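Long-range contacts in 5,10-methylenetetrahydromethanopterin reductase (Methanopyrus kandleri, PDB 1EZW), which catalyses the reversible, coenzyme F420-dependent reduction of methylenetetrahydromethanopterin to methyltetrahydromethanopterin in the pathway that makes methane from carbon dioxide: residues A[36-41]-A[64-69]; A[82-87]-A[165-170]; A[171-176]-A[188-193]. All coordinates share one frame; numbering follows the deposited sequence. Where two conformers were deposited one is given.

Contact 1: A[36-41]-A[64-69]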
loop_
_atom_site.group_PDB
_atom_site.type_symbol
_atom_site.label_atom_id
_atom_site.label_comp_id
_atom_site.label_asym_id
_atom_site.label_seq_id
_atom_site.Cartn_x
_atom_site.Cartn_y
_atom_site.Cartn_z
ATOM N N ILE A 36 17.205 5.786 4.880
ATOM C CA ILE A 36 17.255 4.382 5.294
ATOM C C ILE A 36 18.611 3.831 4.876
ATOM O O ILE A 36 18.989 3.908 3.705
ATOM C CB ILE A 36 16.114 3.549 4.644
ATOM C CG1 ILE A 36 14.773 3.952 5.285
ATOM C CG2 ILE A 36 16.353 2.046 4.912
ATOM C CD1 ILE A 36 14.750 3.590 6.797
ATOM N N CYS A 37 19.356 3.296 5.837
ATOM C CA CYS A 37 20.691 2.755 5.576
ATOM C C CYS A 37 20.671 1.576 4.616
ATOM O O CYS A 37 19.662 0.877 4.486
ATOM C CB CYS A 37 21.320 2.330 6.889
ATOM S SG CYS A 37 21.119 3.616 8.091
ATOM N N ASP A 38 21.792 1.375 3.929
ATOM C CA ASP A 38 21.908 0.291 2.958
ATOM C C ASP A 38 22.982 -0.703 3.350
ATOM O O ASP A 38 24.157 -0.509 2.995
ATOM C CB ASP A 38 22.199 0.900 1.551
ATOM C CG ASP A 38 22.574 -0.151 0.514
ATOM O OD1 ASP A 38 22.003 -1.248 0.605
ATOM O OD2 ASP A 38 23.418 0.137 -0.366
ATOM N N HIS A 39 22.611 -1.744 4.109
ATOM C CA HIS A 39 23.568 -2.791 4.545
ATOM C C HIS A 39 22.919 -4.135 4.234
ATOM O O HIS A 39 21.772 -4.347 4.635
ATOM C CB HIS A 39 23.834 -2.702 6.060
ATOM C CG HIS A 39 24.662 -1.519 6.460
ATOM N ND1 HIS A 39 24.961 -1.225 7.774
ATOM C CD2 HIS A 39 25.272 -0.567 5.712
ATOM C CE1 HIS A 39 25.715 -0.140 7.817
ATOM N NE2 HIS A 39 25.915 0.279 6.578
ATOM N N TYR A 40 23.659 -5.042 3.573
ATOM C CA TYR A 40 23.108 -6.331 3.155
ATOM C C TYR A 40 22.509 -7.128 4.310
ATOM O O TYR A 40 21.607 -7.956 4.101
ATOM C CB TYR A 40 24.212 -7.183 2.470
ATOM C CG TYR A 40 25.075 -7.873 3.503
ATOM C CD1 TYR A 40 24.682 -9.107 4.042
ATOM C CD2 TYR A 40 26.129 -7.172 4.133
ATOM C CE1 TYR A 40 25.271 -9.623 5.196
ATOM C CE2 TYR A 40 26.735 -7.689 5.300
ATOM C CZ TYR A 40 26.295 -8.889 5.827
ATOM O OH TYR A 40 26.783 -9.328 7.047
ATOM N N ASN A 41 22.994 -6.898 5.537
ATOM C CA ASN A 41 22.499 -7.711 6.639
ATOM C C ASN A 41 21.109 -7.344 7.116
ATOM O O ASN A 41 20.482 -8.089 7.848
ATOM C CB ASN A 41 23.474 -7.673 7.839
ATOM C CG ASN A 41 23.835 -6.266 8.259
ATOM O OD1 ASN A 41 24.305 -5.476 7.463
ATOM N ND2 ASN A 41 23.645 -5.966 9.527
ATOM N N GLY A 64 20.304 6.190 2.697
ATOM C CA GLY A 64 21.237 7.035 3.441
ATOM C C GLY A 64 22.112 6.128 4.279
ATOM O O GLY A 64 21.845 5.933 5.474
ATOM N N ILE A 65 23.199 5.605 3.714
ATOM C CA ILE A 65 23.641 5.909 2.356
ATOM C C ILE A 65 23.983 4.651 1.589
ATOM O O ILE A 65 24.288 3.630 2.180
ATOM C CB ILE A 65 24.923 6.735 2.375
ATOM C CG1 ILE A 65 25.921 6.058 3.294
ATOM C CG2 ILE A 65 24.642 8.148 2.866
ATOM C CD1 ILE A 65 27.326 6.765 3.311
ATOM N N THR A 66 23.916 4.734 0.266
ATOM C CA THR A 66 24.261 3.551 -0.490
ATOM C C THR A 66 25.677 3.741 -1.003
ATOM O O THR A 66 26.375 4.596 -0.491
ATOM C CB THR A 66 23.216 3.245 -1.579
ATOM O OG1 THR A 66 23.595 2.010 -2.222
ATOM C CG2 THR A 66 23.079 4.376 -2.604
ATOM N N ASN A 67 26.124 2.941 -1.959
ATOM C CA ASN A 67 27.533 3.061 -2.395
ATOM C C ASN A 67 27.689 2.654 -3.846
ATOM O O ASN A 67 26.786 2.082 -4.451
ATOM C CB ASN A 67 28.429 2.166 -1.493
ATOM C CG ASN A 67 28.026 0.696 -1.550
ATOM O OD1 ASN A 67 27.260 0.197 -0.696
ATOM N ND2 ASN A 67 28.498 0.000 -2.568
ATOM N N PRO A 68 28.846 2.933 -4.441
ATOM C CA PRO A 68 29.089 2.577 -5.863
ATOM C C PRO A 68 29.412 1.133 -6.175
ATOM O O PRO A 68 29.435 0.759 -7.352
ATOM C CB PRO A 68 30.345 3.405 -6.220
ATOM C CG PRO A 68 30.429 4.462 -5.106
ATOM C CD PRO A 68 29.971 3.721 -3.885
ATOM N N TYR A 69 29.654 0.332 -5.144
ATOM C CA TYR A 69 30.212 -1.001 -5.328
ATOM C C TYR A 69 29.359 -2.235 -5.310
ATOM O O TYR A 69 29.587 -3.154 -6.089
ATOM C CB TYR A 69 31.316 -1.221 -4.278
ATOM C CG TYR A 69 32.307 -0.064 -4.222
ATOM C CD1 TYR A 69 32.288 0.831 -3.145
ATOM C CD2 TYR A 69 33.173 0.200 -5.297
ATOM C CE1 TYR A 69 33.095 1.959 -3.129
ATOM C CE2 TYR A 69 34.005 1.367 -5.288
ATOM C CZ TYR A 69 33.946 2.232 -4.192
ATOM O OH TYR A 69 34.744 3.386 -4.132
HETATM O O HOH W 1 24.239 2.982 4.899
#
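Asp38 and Thr66 meet through a short hydrogen bond: the hydroxyl OG1 of Thr66 donates to OD2 of Asp38 at 2.6 Å, arriving from above the carboxylate plane, 37° out of it. Asp38 holds CG anti to its backbone N (chi1 170°), which turns the carboxylate toward the other loop, and its CB lies 3.5 Å from the carbonyl O of Ile65. On Thr66 it is OG1, also anti to the backbone N, that does the touching. Two residues earlier in each segment, the backbones are tied, Gly64 N donating to Ile36 O at 2.8 Å and 169°. A CA-H...O contact follows, Cys37 CA lying 3.4 Å from Gly64 O. A water then fills the next step, accepting from both Asp38 N and Ile65 N, each at 3.1 Å. The peptide between Gly64 and Ile65 is cis although no proline is involved, a feature known from F420-dependent relatives in the luciferase-like family, where it lies in the coenzyme pocket. Behind this first shell, Arg71 forms a salt bridge with the same OD2, and Tyr45 of helix 45-54 packs on both Asp38 and Thr66. An alanine at Asp38 would probably leave the Thr66 hydroxyl and the Arg71 guanidinium without their shared acceptor and let both turn more freely. The two loops follow neighbouring strands, 33-36 and 60-63, at the C-terminal mouth of the barrel, where TIM barrels carry their active sites. With OD2 taking both a hydroxyl and a guanidinium, one carboxylate oxygen fixes the two loops and Arg71 relative to one another.

Contact 2: A[82-87]-A[165-170]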
loop_
_atom_site.group_PDB
_atom_site.type_symbol
_atom_site.label_atom_id
_atom_site.label_comp_id
_atom_site.label_asym_id
_atom_site.label_seq_id
_atom_site.Cartn_x
_atom_site.Cartn_y
_atom_site.Cartn_z
ATOM N N THR A 82 12.781 4.527 -9.723
ATOM C CA THR A 82 11.573 3.740 -9.375
ATOM C C THR A 82 10.969 4.281 -8.080
ATOM O O THR A 82 9.769 4.500 -8.013
ATOM C CB THR A 82 11.934 2.248 -9.263
ATOM O OG1 THR A 82 12.494 1.825 -10.519
ATOM C CG2 THR A 82 10.665 1.367 -8.979
ATOM N N LEU A 83 11.817 4.445 -7.060
ATOM C CA LEU A 83 11.368 5.016 -5.787
ATOM C C LEU A 83 10.781 6.394 -6.058
ATOM O O LEU A 83 9.746 6.741 -5.487
ATOM C CB LEU A 83 12.526 5.178 -4.827
ATOM C CG LEU A 83 12.188 5.781 -3.455
ATOM C CD1 LEU A 83 11.093 4.959 -2.736
ATOM C CD2 LEU A 83 13.451 5.753 -2.599
ATOM N N ASP A 84 11.422 7.207 -6.908
ATOM C CA ASP A 84 10.870 8.545 -7.180
ATOM C C ASP A 84 9.476 8.479 -7.821
ATOM O O ASP A 84 8.554 9.224 -7.457
ATOM C CB ASP A 84 11.785 9.319 -8.139
ATOM C CG ASP A 84 11.484 10.792 -8.135
ATOM O OD1 ASP A 84 11.239 11.355 -9.220
ATOM O OD2 ASP A 84 11.484 11.362 -7.006
ATOM N N TRP A 85 9.316 7.596 -8.800
ATOM C CA TRP A 85 8.040 7.490 -9.475
ATOM C C TRP A 85 6.948 7.003 -8.496
ATOM O O TRP A 85 5.854 7.593 -8.394
ATOM C CB TRP A 85 8.169 6.518 -10.667
ATOM C CG TRP A 85 6.956 6.565 -11.552
ATOM C CD1 TRP A 85 6.800 7.310 -12.715
ATOM C CD2 TRP A 85 5.725 5.871 -11.345
ATOM N NE1 TRP A 85 5.528 7.105 -13.230
ATOM C CE2 TRP A 85 4.855 6.232 -12.411
ATOM C CE3 TRP A 85 5.258 4.983 -10.359
ATOM C CZ2 TRP A 85 3.545 5.727 -12.515
ATOM C CZ3 TRP A 85 3.955 4.494 -10.455
ATOM C CH2 TRP A 85 3.111 4.863 -11.525
ATOM N N ILE A 86 7.215 5.908 -7.794
ATOM C CA ILE A 86 6.226 5.394 -6.860
ATOM C C ILE A 86 5.837 6.380 -5.754
ATOM O O ILE A 86 4.675 6.443 -5.363
ATOM C CB ILE A 86 6.735 4.071 -6.240
ATOM C CG1 ILE A 86 6.784 3.014 -7.367
ATOM C CG2 ILE A 86 5.741 3.574 -5.171
ATOM C CD1 ILE A 86 7.432 1.690 -6.957
ATOM N N SER A 87 6.811 7.187 -5.290
ATOM C CA SER A 87 6.563 8.154 -4.218
ATOM C C SER A 87 5.980 9.473 -4.731
ATOM O O SER A 87 5.730 10.358 -3.915
ATOM C CB SER A 87 7.846 8.459 -3.440
ATOM O OG SER A 87 8.757 9.184 -4.279
ATOM N N SER A 165 11.550 8.859 -13.961
ATOM C CA SER A 165 11.281 9.337 -12.612
ATOM C C SER A 165 10.293 10.497 -12.748
ATOM O O SER A 165 9.812 10.769 -13.845
ATOM C CB SER A 165 12.573 9.873 -11.975
ATOM O OG SER A 165 13.065 10.988 -12.734
ATOM N N ILE A 166 10.006 11.191 -11.657
ATOM C CA ILE A 166 9.120 12.353 -11.738
ATOM C C ILE A 166 9.947 13.629 -11.619
ATOM O O ILE A 166 9.759 14.571 -12.400
ATOM C CB ILE A 166 8.034 12.233 -10.664
ATOM C CG1 ILE A 166 7.048 11.171 -11.146
ATOM C CG2 ILE A 166 7.315 13.608 -10.389
ATOM C CD1 ILE A 166 6.104 10.741 -10.130
ATOM N N GLN A 167 10.901 13.656 -10.692
ATOM C CA GLN A 167 11.731 14.864 -10.538
ATOM C C GLN A 167 12.862 14.930 -11.556
ATOM O O GLN A 167 13.493 15.987 -11.686
ATOM C CB GLN A 167 12.417 14.906 -9.181
ATOM C CG GLN A 167 11.506 14.864 -8.003
ATOM C CD GLN A 167 12.317 14.933 -6.723
ATOM O OE1 GLN A 167 12.728 16.020 -6.292
ATOM N NE2 GLN A 167 12.600 13.771 -6.125
ATOM N N GLY A 168 13.150 13.826 -12.252
ATOM C CA GLY A 168 14.284 13.850 -13.183
ATOM C C GLY A 168 15.582 14.286 -12.483
ATOM O O GLY A 168 15.892 13.833 -11.377
ATOM N N SER A 169 16.376 15.149 -13.116
ATOM C CA SER A 169 17.607 15.566 -12.472
ATOM C C SER A 169 17.432 16.481 -11.253
ATOM O O SER A 169 18.425 16.857 -10.628
ATOM C CB SER A 169 18.559 16.201 -13.496
ATOM O OG SER A 169 17.947 17.317 -14.085
ATOM N N ASP A 170 16.191 16.828 -10.901
ATOM C CA ASP A 170 15.935 17.641 -9.699
ATOM C C ASP A 170 16.077 16.769 -8.434
ATOM O O ASP A 170 16.044 17.293 -7.310
ATOM C CB ASP A 170 14.540 18.269 -9.715
ATOM C CG ASP A 170 14.448 19.462 -10.644
ATOM O OD1 ASP A 170 13.324 19.968 -10.847
ATOM O OD2 ASP A 170 15.504 19.892 -11.153
#
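Asp84 meets the amides of Ile166 and Gln167 where the last turn of helix 73-86 runs beside the loop to strand 173-176, the closest CA atoms, those of Trp85 and Ser165, being 4.9 Å apart. In this TIM barrel the helix is the one that follows strand 60-63, so the contact fastens an outer helix to a connection that re-enters the barrel two strands further along the chain. Asp84 carries it. Its CG stands anti to the backbone N (chi1 -164°), reaching off the helix to the loop, and there OD1 accepts from two successive backbone amides. Gln167 N comes to OD1 at 2.8 Å nearly in line with the C-O bond, while Ile166 N, at 2.7 Å from OD1, approaches on the anti side, somewhat out of the carboxylate plane. The second oxygen turns to a side chain: Gln167 NE2 donates to OD2 at 2.8 Å on the syn side but 33° out of the carboxylate plane, with OD2 itself close to the amide plane of Gln167. Carboxylate and amide are turned 31° against each other, and the two side chains cross at about a right angle. Ala91 closes the arrangement, its N donating to Asp84 OD2 and its O accepting from Gln167 NE2. Five bonds thus fix this buried carboxylate and the amide facing it. Next door, Trp85 is shared with other chains: Tyr43 of the second subunit meets its ring, and Lys24 of the third subunit makes a cation-pi contact with it. Ile166 lies against the same residue, its CG1 4.2 Å from Trp85 CD1 and its CD1 methyl ending 3.6 Å from the carbonyl O of Trp85.

Contact 3: A[171-176]-A[188-193]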
loop_
_atom_site.group_PDB
_atom_site.type_symbol
_atom_site.label_atom_id
_atom_site.label_comp_id
_atom_site.label_asym_id
_atom_site.label_seq_id
_atom_site.Cartn_x
_atom_site.Cartn_y
_atom_site.Cartn_z
ATOM N N ILE A 171 16.196 15.439 -8.596
ATOM C CA ILE A 171 16.405 14.599 -7.403
ATOM C C ILE A 171 17.697 15.042 -6.738
ATOM O O ILE A 171 18.735 15.152 -7.394
ATOM C CB ILE A 171 16.534 13.087 -7.786
ATOM C CG1 ILE A 171 15.196 12.625 -8.348
ATOM C CG2 ILE A 171 16.920 12.251 -6.548
ATOM C CD1 ILE A 171 15.177 11.110 -8.736
ATOM N N PRO A 172 17.654 15.341 -5.434
ATOM C CA PRO A 172 18.866 15.784 -4.727
ATOM C C PRO A 172 19.902 14.708 -4.543
ATOM O O PRO A 172 19.580 13.564 -4.248
ATOM C CB PRO A 172 18.354 16.264 -3.371
ATOM C CG PRO A 172 16.874 16.438 -3.532
ATOM C CD PRO A 172 16.484 15.337 -4.542
ATOM N N PHE A 173 21.170 15.094 -4.695
ATOM C CA PHE A 173 22.265 14.179 -4.524
ATOM C C PHE A 173 23.034 14.545 -3.269
ATOM O O PHE A 173 23.670 15.598 -3.212
ATOM C CB PHE A 173 23.233 14.268 -5.727
ATOM C CG PHE A 173 24.347 13.262 -5.687
ATOM C CD1 PHE A 173 24.109 11.899 -5.961
ATOM C CD2 PHE A 173 25.652 13.666 -5.392
ATOM C CE1 PHE A 173 25.141 10.964 -5.947
ATOM C CE2 PHE A 173 26.694 12.728 -5.373
ATOM C CZ PHE A 173 26.457 11.383 -5.647
ATOM N N TYR A 174 22.962 13.704 -2.250
ATOM C CA TYR A 174 23.713 13.954 -1.019
ATOM C C TYR A 174 24.882 12.990 -0.930
ATOM O O TYR A 174 24.753 11.811 -1.238
ATOM C CB TYR A 174 22.809 13.709 0.222
ATOM C CG TYR A 174 21.834 14.813 0.520
ATOM C CD1 TYR A 174 20.801 15.142 -0.363
ATOM C CD2 TYR A 174 21.944 15.547 1.706
ATOM C CE1 TYR A 174 19.902 16.167 -0.082
ATOM C CE2 TYR A 174 21.052 16.591 2.008
ATOM C CZ TYR A 174 20.029 16.897 1.104
ATOM O OH TYR A 174 19.122 17.901 1.289
ATOM N N MET A 175 26.045 13.470 -0.500
ATOM C CA MET A 175 27.183 12.604 -0.351
ATOM C C MET A 175 27.599 12.406 1.089
ATOM O O MET A 175 27.686 13.378 1.839
ATOM C CB MET A 175 28.385 13.229 -1.054
ATOM C CG MET A 175 28.542 12.821 -2.438
ATOM S SD MET A 175 30.162 13.533 -3.013
ATOM C CE MET A 175 31.188 12.926 -2.257
ATOM N N GLY A 176 27.884 11.177 1.475
ATOM C CA GLY A 176 28.395 10.958 2.812
ATOM C C GLY A 176 29.845 11.466 2.794
ATOM O O GLY A 176 30.554 11.291 1.801
ATOM N N GLU A 188 31.799 20.316 -4.069
ATOM C CA GLU A 188 31.883 20.578 -5.487
ATOM C C GLU A 188 30.738 19.985 -6.301
ATOM O O GLU A 188 30.220 20.634 -7.208
ATOM C CB GLU A 188 33.210 20.041 -6.056
ATOM C CG GLU A 188 33.289 20.165 -7.570
ATOM C CD GLU A 188 34.530 19.501 -8.169
ATOM O OE1 GLU A 188 34.434 19.109 -9.364
ATOM O OE2 GLU A 188 35.575 19.376 -7.475
ATOM N N ILE A 189 30.303 18.775 -5.943
ATOM C CA ILE A 189 29.318 18.113 -6.780
ATOM C C ILE A 189 27.980 17.738 -6.142
ATOM O O ILE A 189 27.081 17.286 -6.850
ATOM C CB ILE A 189 29.885 16.774 -7.362
ATOM C CG1 ILE A 189 29.930 15.703 -6.260
ATOM C CG2 ILE A 189 31.346 16.989 -7.922
ATOM C CD1 ILE A 189 30.359 14.302 -6.693
ATOM N N ALA A 190 27.843 17.957 -4.843
ATOM C CA ALA A 190 26.587 17.530 -4.209
ATOM C C ALA A 190 25.597 18.608 -3.818
ATOM O O ALA A 190 25.970 19.766 -3.573
ATOM C CB ALA A 190 26.937 16.682 -2.978
ATOM N N ASN A 191 24.313 18.236 -3.728
ATOM C CA ASN A 191 23.301 19.171 -3.229
ATOM C C ASN A 191 23.351 19.211 -1.702
ATOM O O ASN A 191 22.837 20.123 -1.091
ATOM C CB ASN A 191 21.907 18.689 -3.626
ATOM C CG ASN A 191 21.683 18.818 -5.093
ATOM O OD1 ASN A 191 21.702 19.944 -5.626
ATOM N ND2 ASN A 191 21.489 17.712 -5.770
ATOM N N GLY A 192 23.933 18.178 -1.116
ATOM C CA GLY A 192 24.051 18.111 0.328
ATOM C C GLY A 192 25.133 17.163 0.786
ATOM O O GLY A 192 25.644 16.350 0.009
ATOM N N VAL A 193 25.483 17.255 2.066
ATOM C CA VAL A 193 26.514 16.427 2.632
ATOM C C VAL A 193 26.011 15.780 3.915
ATOM O O VAL A 193 25.461 16.448 4.783
ATOM C CB VAL A 193 27.779 17.288 2.962
ATOM C CG1 VAL A 193 28.976 16.359 3.282
ATOM C CG2 VAL A 193 28.078 18.233 1.809
#
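Phe173 and Met175 make the backbone hydrogen bonds that pair this strand with the parallel one arriving at Gly192. The carbonyl O of Phe173 takes Asn191 N at 2.8 Å, in the carbonyl plane, and also a weak bond from Gly192 N at 3.3 Å; further on, Met175 N donates to Gly192 O at 3.0 Å and 160°. Carbon donors add to these: Tyr174 CA lies 3.2 Å from Gly192 O, and Val193 CA faces Met175 O in the same way.

The aromatic contact is a CH-pi one. Gly192 sits beside Tyr174 in the sheet, and its CA lies over one face of the tyrosine ring, 3.9 Å from the centroid and shifted toward the CD2 side. CG of Tyr174 is anti to its own carbonyl carbon (chi1 -77°), and the ring folds across the neighbouring strand where a side chain would stand; a CB on Gly192 would clash with CE2. Trp35 meets the Tyr174 ring edge-to-face, and the hydroxyl is hydrogen-bonded to Asp225.

Apolar packing occupies the other face of the sheet, that of Met175 and Val193. SD of Met175 lies 3.8 Å from CD1 of Ile189, the two side chains crossing at about a right angle, and CB of Ala190 touches Met175 CB and, at 4.1 Å, Phe173 CD2.

All of this belongs to one beta-alpha-beta crossover of the barrel, strand 173-176, helix 180-189 and strand 192-196. Met175 also packs on Thr185 and Ala186 of the connecting helix, Phe173 lies against Lys135 and Tyr139 of helix 127-142, and strand 93-95 pairs with strand 173-176 on the side away from 192-196.

How the contacts relate
The contacts follow one another along the chain, and all lie in the same TIM barrel. Contact 1 joins loops at its C-terminal mouth; contact 2 holds the far end of helix 73-86, whose beginning follows soon after segment 64-69; contact 3 takes over directly where segment 165-170 ends. Centres of contacts 1 and 2 are about 19 Å apart, and contact 3 is about 16 Å from each. Only contacts 2 and 3 touch, Asp84 CG lying 3.8 Å from Ile171 CD1. Contacts 1 and 2 both reach the second subunit and contact 2 the third as well, while contact 3 meets no other chain and lies within the barrel.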